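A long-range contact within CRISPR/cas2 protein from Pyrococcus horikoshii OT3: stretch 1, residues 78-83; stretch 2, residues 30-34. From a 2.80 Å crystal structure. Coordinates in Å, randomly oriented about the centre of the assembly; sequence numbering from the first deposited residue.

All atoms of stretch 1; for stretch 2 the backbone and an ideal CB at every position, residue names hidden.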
# COMPACT_ATOMS: atom_id res chain seq x y z
N GLY A 78 2.43 1.90 14.98
CA GLY A 78 1.59 0.89 15.59
C GLY A 78 2.24 -0.48 15.61
O GLY A 78 3.46 -0.57 15.77
N ARG A 79 1.45 -1.53 15.42
CA ARG A 79 1.95 -2.90 15.51
C ARG A 79 2.76 -3.27 14.27
O ARG A 79 2.28 -3.14 13.14
CB ARG A 79 0.79 -3.88 15.71
CG ARG A 79 1.18 -5.35 15.60
CD ARG A 79 1.60 -6.01 16.95
NE ARG A 79 1.38 -7.46 16.93
CZ ARG A 79 2.33 -8.41 16.92
NH1 ARG A 79 3.63 -8.11 16.94
NH2 ARG A 79 1.97 -9.68 16.88
N ASP A 80 3.99 -3.72 14.49
CA ASP A 80 4.83 -4.30 13.44
C ASP A 80 4.82 -5.81 13.60
O ASP A 80 5.48 -6.34 14.50
CB ASP A 80 6.25 -3.77 13.53
CG ASP A 80 6.99 -3.85 12.21
OD1 ASP A 80 6.70 -4.76 11.41
OD2 ASP A 80 7.89 -3.00 11.98
N LYS A 81 4.08 -6.50 12.73
CA LYS A 81 4.02 -7.95 12.72
C LYS A 81 5.28 -8.60 12.14
O LYS A 81 5.43 -9.82 12.25
CB LYS A 81 2.75 -8.41 12.00
CG LYS A 81 1.50 -8.24 12.87
CD LYS A 81 0.31 -7.60 12.15
CE LYS A 81 -0.92 -7.42 13.04
NZ LYS A 81 -2.16 -8.03 12.45
N SER A 82 6.14 -7.84 11.48
CA SER A 82 7.34 -8.39 10.85
C SER A 82 8.43 -8.61 11.92
O SER A 82 8.70 -7.71 12.72
CB SER A 82 7.86 -7.44 9.77
OG SER A 82 7.14 -7.61 8.55
N PRO A 83 9.06 -9.79 11.92
CA PRO A 83 9.99 -10.09 13.03
C PRO A 83 11.29 -9.32 12.91
O PRO A 83 11.75 -9.01 11.81
CB PRO A 83 10.23 -11.61 12.89
CG PRO A 83 9.14 -12.11 11.96
CD PRO A 83 8.81 -10.95 11.07
N UNK A 30 4.95 -11.51 1.99
CA UNK A 30 3.89 -10.97 2.82
C UNK A 30 4.47 -10.01 3.85
O UNK A 30 5.22 -10.43 4.75
CB UNK A 30 3.12 -12.10 3.51
N UNK A 31 4.14 -8.73 3.71
CA UNK A 31 4.59 -7.72 4.67
C UNK A 31 3.72 -7.73 5.92
O UNK A 31 4.17 -8.09 7.01
CB UNK A 31 4.57 -6.33 4.03
N UNK A 32 2.46 -7.36 5.75
CA UNK A 32 1.48 -7.32 6.80
C UNK A 32 0.13 -7.36 6.10
O UNK A 32 0.08 -7.35 4.89
CB UNK A 32 1.64 -6.09 7.69
N UNK A 33 -0.92 -7.08 6.88
CA UNK A 33 -2.28 -7.57 6.76
C UNK A 33 -2.76 -7.88 5.34
O UNK A 33 -3.10 -9.02 4.99
CB UNK A 33 -3.22 -6.54 7.38
N UNK A 34 -2.69 -6.89 4.48
CA UNK A 34 -3.13 -7.09 3.11
C UNK A 34 -2.15 -6.45 2.13
O UNK A 34 -2.51 -6.12 0.99
CB UNK A 34 -4.53 -6.52 2.91

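Stretch 1 passes over the end of a strand in stretch 2 without regular structure of its own; its backbone comes nearest at Lys81, whose CA lies 6.5 Å from CA of position 32, and at Ser82, whose CA lies 6.8 Å from CA of position 31.

At position 30 the CA-to-CB bond points sideways, and no atom of stretch 1 lies within 5.5 Å of the ideal CB. The extended backbone (phi/psi -73/112) suits almost any residue, and stretch 1 sets no limit on size or polarity. The deposited residue is Trp30. Its chi1 is t, and its indole turns along its own strand, where NE1 of Trp30 makes a weak hydrogen bond to the carbonyl O of position 32 (3.2 Å); its side chain makes no contact with stretch 1.

Position 31 also directs its CB sideways, with the ideal CB 5.4 Å from OG of Ser82. A short side chain would hardly meet stretch 1, whereas a long one could bend back to the serine hydroxyl and the neighbouring carboxylate of Asp80, so a polar or basic chain is a reasonable expectation, though not a necessary one. It is Arg31. With chi1 t and chi2 and chi3 both p, the chain curls so that its end approaches Ser82, NH1 standing 3.6 Å from OG at an oblique angle to the guanidinium. The backbone takes part as well: O of Arg31 is 3.4 Å from OG of Ser82. NE and NH2 are hydrogen-bonded elsewhere in the structure.

Position 32 faces stretch 1 most directly. Its CB points toward it, and the ideal CB is 4.9 Å from CD of Lys81. Ahead of it lie the aliphatic part of that lysine and, further on, a polar backbone: the carbonyl O of Arg79, an acceptor, and the N of Lys81, a donor, with the Asp80 carboxylate close by. N of Ser82 is already engaged by OD1 of Asp80 (3.1 Å). A side chain of medium length with an apolar stem would pack on the lysine, and a polar end could address the backbone; glutamine fits both demands. Methionine could pack on the lysine but would leave the backbone groups unanswered, and glutamate would bring its charge close to the O of Arg79 and the Asp80 carboxylate; a lysine could offer a donor to both. The deposited residue is Gln32, which has the largest area covered in the contact. Its CG packs 3.6 Å from CD of Lys81, and its amide end faces both the O of Arg79 and the N of Lys81; which amide atom faces which group is left open by the model.

At position 33 the CB again points sideways, 5.4 Å from NZ of Lys81 at its ideal place. The amine invites an acceptor or an acid, so aspartate or asparagine would suit, and a longer glutamate or glutamine might also reach. The residue is Asn33; with chi1 m, the end of its side chain comes to 3.1 Å from the lysine, measured from ND2 to NZ.

Position 34 is out of reach of stretch 1, which therefore imposes no preference. It is Ser34, whose OG is hydrogen-bonded elsewhere in the structure.

Stretch 2, residues 30-34: WRQNS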
# COMPACT_ATOMS: atom_id res chain seq x y z
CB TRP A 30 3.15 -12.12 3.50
CG TRP A 30 1.98 -11.70 4.22
CD1 TRP A 30 1.23 -10.59 3.98
CD2 TRP A 30 1.39 -12.36 5.31
NE1 TRP A 30 0.20 -10.52 4.86
CE2 TRP A 30 0.27 -11.60 5.69
CE3 TRP A 30 1.69 -13.54 6.01
CZ2 TRP A 30 -0.55 -11.98 6.74
CZ3 TRP A 30 0.86 -13.91 7.07
CH2 TRP A 30 -0.24 -13.14 7.42
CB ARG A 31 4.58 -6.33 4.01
CG ARG A 31 4.74 -5.12 4.93
CD ARG A 31 6.06 -5.16 5.65
NE ARG A 31 7.16 -4.84 4.76
CZ ARG A 31 8.44 -4.91 5.12
NH1 ARG A 31 8.76 -5.30 6.35
NH2 ARG A 31 9.38 -4.57 4.25
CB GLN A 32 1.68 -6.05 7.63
CG GLN A 32 1.40 -6.18 9.06
CD GLN A 32 1.95 -5.05 9.86
OE1 GLN A 32 1.19 -4.31 10.48
NE2 GLN A 32 3.28 -4.89 9.84
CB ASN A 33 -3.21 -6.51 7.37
CG ASN A 33 -2.67 -5.94 8.68
OD1 ASN A 33 -1.94 -4.95 8.67
ND2 ASN A 33 -3.01 -6.56 9.81
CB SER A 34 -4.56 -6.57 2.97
OG SER A 34 -4.81 -6.06 1.68
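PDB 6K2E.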